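Local coordinates for protein esterase (Alcaligenes sp., PDB 1QLW) that probably hydrolyses carboxylic esters, as a bacterial esterase of the alpha/beta hydrolase family, at residues Asp157-Pro161 with Met299-Asn305. Residue numbers count along the deposited sequence, not the author numbering.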
loop_
_atom_site.group_PDB
_atom_site.type_symbol
_atom_site.label_atom_id
_atom_site.label_comp_id
_atom_site.label_asym_id
_atom_site.label_seq_id
_atom_site.Cartn_x
_atom_site.Cartn_y
_atom_site.Cartn_z
ATOM N N ASP A 157 2.986 8.083 31.568
ATOM C CA ASP A 157 4.066 8.775 30.877
ATOM C C ASP A 157 4.272 8.301 29.444
ATOM O O ASP A 157 5.301 8.640 28.843
ATOM C CB ASP A 157 5.396 8.650 31.637
ATOM C CG ASP A 157 5.937 7.242 31.677
ATOM O OD1 ASP A 157 5.327 6.316 31.119
ATOM O OD2 ASP A 157 7.022 7.059 32.275
ATOM N N THR A 158 3.341 7.539 28.873
ATOM C CA THR A 158 3.611 7.040 27.530
ATOM C C THR A 158 3.745 8.202 26.551
ATOM O O THR A 158 3.043 9.205 26.607
ATOM C CB THR A 158 2.509 6.098 27.038
ATOM O OG1 THR A 158 2.925 5.607 25.742
ATOM C CG2 THR A 158 1.153 6.756 26.855
ATOM N N GLN A 159 4.681 8.040 25.624
ATOM C CA GLN A 159 4.815 8.962 24.500
ATOM C C GLN A 159 3.845 8.630 23.366
ATOM O O GLN A 159 3.713 9.439 22.447
ATOM C CB GLN A 159 6.241 8.933 23.956
ATOM C CG GLN A 159 7.294 9.472 24.899
ATOM C CD GLN A 159 7.432 10.966 24.920
ATOM O OE1 GLN A 159 6.749 11.683 24.182
ATOM N NE2 GLN A 159 8.410 11.410 25.700
ATOM N N PHE A 160 3.200 7.471 23.392
ATOM C CA PHE A 160 2.326 7.177 22.255
ATOM C C PHE A 160 1.067 8.006 22.364
ATOM O O PHE A 160 0.517 8.138 23.461
ATOM C CB PHE A 160 1.940 5.673 22.231
ATOM C CG PHE A 160 1.233 5.382 20.936
ATOM C CD1 PHE A 160 1.956 5.153 19.766
ATOM C CD2 PHE A 160 -0.141 5.380 20.860
ATOM C CE1 PHE A 160 1.294 4.957 18.559
ATOM C CE2 PHE A 160 -0.812 5.206 19.655
ATOM C CZ PHE A 160 -0.079 4.995 18.509
ATOM N N PRO A 161 0.564 8.554 21.251
ATOM C CA PRO A 161 -0.677 9.335 21.267
ATOM C C PRO A 161 -1.882 8.392 21.382
ATOM O O PRO A 161 -2.604 8.131 20.411
ATOM C CB PRO A 161 -0.658 10.067 19.938
ATOM C CG PRO A 161 0.079 9.122 19.026
ATOM C CD PRO A 161 1.168 8.538 19.907
ATOM N N MET A 299 6.129 1.674 19.224
ATOM C CA MET A 299 5.822 2.446 18.033
ATOM C C MET A 299 6.480 3.818 18.108
ATOM O O MET A 299 5.856 4.855 17.837
ATOM C CB MET A 299 4.309 2.555 17.857
ATOM C CG MET A 299 3.602 1.230 17.690
ATOM S SD MET A 299 4.102 0.257 16.280
ATOM C CE MET A 299 3.685 1.343 14.924
ATOM N N MET A 300 7.782 3.836 18.405
ATOM C CA MET A 300 8.447 5.104 18.732
ATOM C C MET A 300 8.516 6.063 17.548
ATOM O O MET A 300 8.630 7.274 17.746
ATOM C CB MET A 300 9.818 4.856 19.339
ATOM C CG MET A 300 10.800 4.244 18.354
ATOM S SD MET A 300 12.425 3.965 19.122
ATOM C CE MET A 300 11.991 2.619 20.241
ATOM N N MET A 301 8.452 5.553 16.318
ATOM C CA MET A 301 8.394 6.392 15.131
ATOM C C MET A 301 7.076 7.152 15.020
ATOM O O MET A 301 6.972 8.103 14.244
ATOM C CB MET A 301 8.662 5.600 13.854
ATOM C CG MET A 301 7.590 4.618 13.414
ATOM S SD MET A 301 7.268 3.223 14.522
ATOM C CE MET A 301 8.832 2.330 14.316
ATOM N N GLN A 302 6.068 6.778 15.808
ATOM C CA GLN A 302 4.770 7.423 15.851
ATOM C C GLN A 302 4.526 8.198 17.155
ATOM O O GLN A 302 3.494 8.867 17.294
ATOM C CB GLN A 302 3.636 6.391 15.705
ATOM C CG GLN A 302 3.685 5.681 14.356
ATOM C CD GLN A 302 2.628 4.614 14.196
ATOM O OE1 GLN A 302 1.844 4.347 15.102
ATOM N NE2 GLN A 302 2.646 4.001 13.016
ATOM N N ASP A 303 5.438 8.078 18.110
ATOM C CA ASP A 303 5.293 8.677 19.421
ATOM C C ASP A 303 5.326 10.197 19.342
ATOM O O ASP A 303 5.735 10.799 18.343
ATOM C CB ASP A 303 6.379 8.123 20.347
ATOM C CG ASP A 303 6.119 6.752 20.960
ATOM O OD1 ASP A 303 5.004 6.230 20.830
ATOM O OD2 ASP A 303 7.095 6.242 21.569
ATOM N N ARG A 304 4.912 10.861 20.428
ATOM C CA ARG A 304 4.834 12.315 20.452
ATOM C C ARG A 304 6.199 12.973 20.304
ATOM O O ARG A 304 6.291 14.100 19.820
ATOM C CB ARG A 304 4.104 12.773 21.712
ATOM C CG ARG A 304 2.621 12.434 21.693
ATOM C CD ARG A 304 1.905 12.963 22.934
ATOM N NE ARG A 304 2.401 12.401 24.174
ATOM C CZ ARG A 304 3.249 12.916 25.049
ATOM N NH1 ARG A 304 3.772 14.125 24.889
ATOM N NH2 ARG A 304 3.553 12.211 26.129
ATOM N N ASN A 305 7.259 12.315 20.754
ATOM C CA ASN A 305 8.625 12.794 20.612
ATOM C C ASN A 305 9.314 12.048 19.465
ATOM O O ASN A 305 10.543 11.951 19.450
ATOM C CB ASN A 305 9.407 12.628 21.920
ATOM C CG ASN A 305 9.654 11.175 22.218
ATOM O OD1 ASN A 305 8.908 10.294 21.782
ATOM N ND2 ASN A 305 10.705 10.864 22.961
HETATM O O HOH W 1 0.463 10.430 25.082
HETATM O O HOH W 2 10.994 13.401 25.200
#
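Two direct hydrogen bonds join the loops 157-161 and 299-305, both donated by R304: its backbone N to Q159 O (2.7 Å, N-H...O angle 163°) and its NH2 to T158 O (3.1 Å, 158°). A water extends this polar link, accepting from R304 NE (2.9 Å) and donating to T158 O (3.2 Å) and F160 O (2.8 Å). An ST turn, F160 N to T158 OG1 (3.0 Å), shapes the segment presenting these carbonyls.

The amide of Q159 packs on that of N305 (CD to CG, 3.5 Å), while its OE1 lies over one face of the R304 guanidinium, 3.8 Å from NH2. Both amides are also held outside the pair, Q159 NE2 by H294 O and N305 OD1 by N296.

F160 and D303 have the nearest CA atoms across the two segments, 4.4 Å apart. D303 OD1, hydrogen-bonded to S297 OG, lies at the F160 ring edge (3.4 Å from CD1); OD2 hydrogen-bonds to N296 ND2. The same ring reaches M299 CB (CE1, 3.9 Å) and stacks with F147.

The contact thus ties the loop before helix 165-171 to the one linking strand 283-287 with C-terminal helix 306-319, the connection that carries the catalytic histidine in alpha/beta hydrolases.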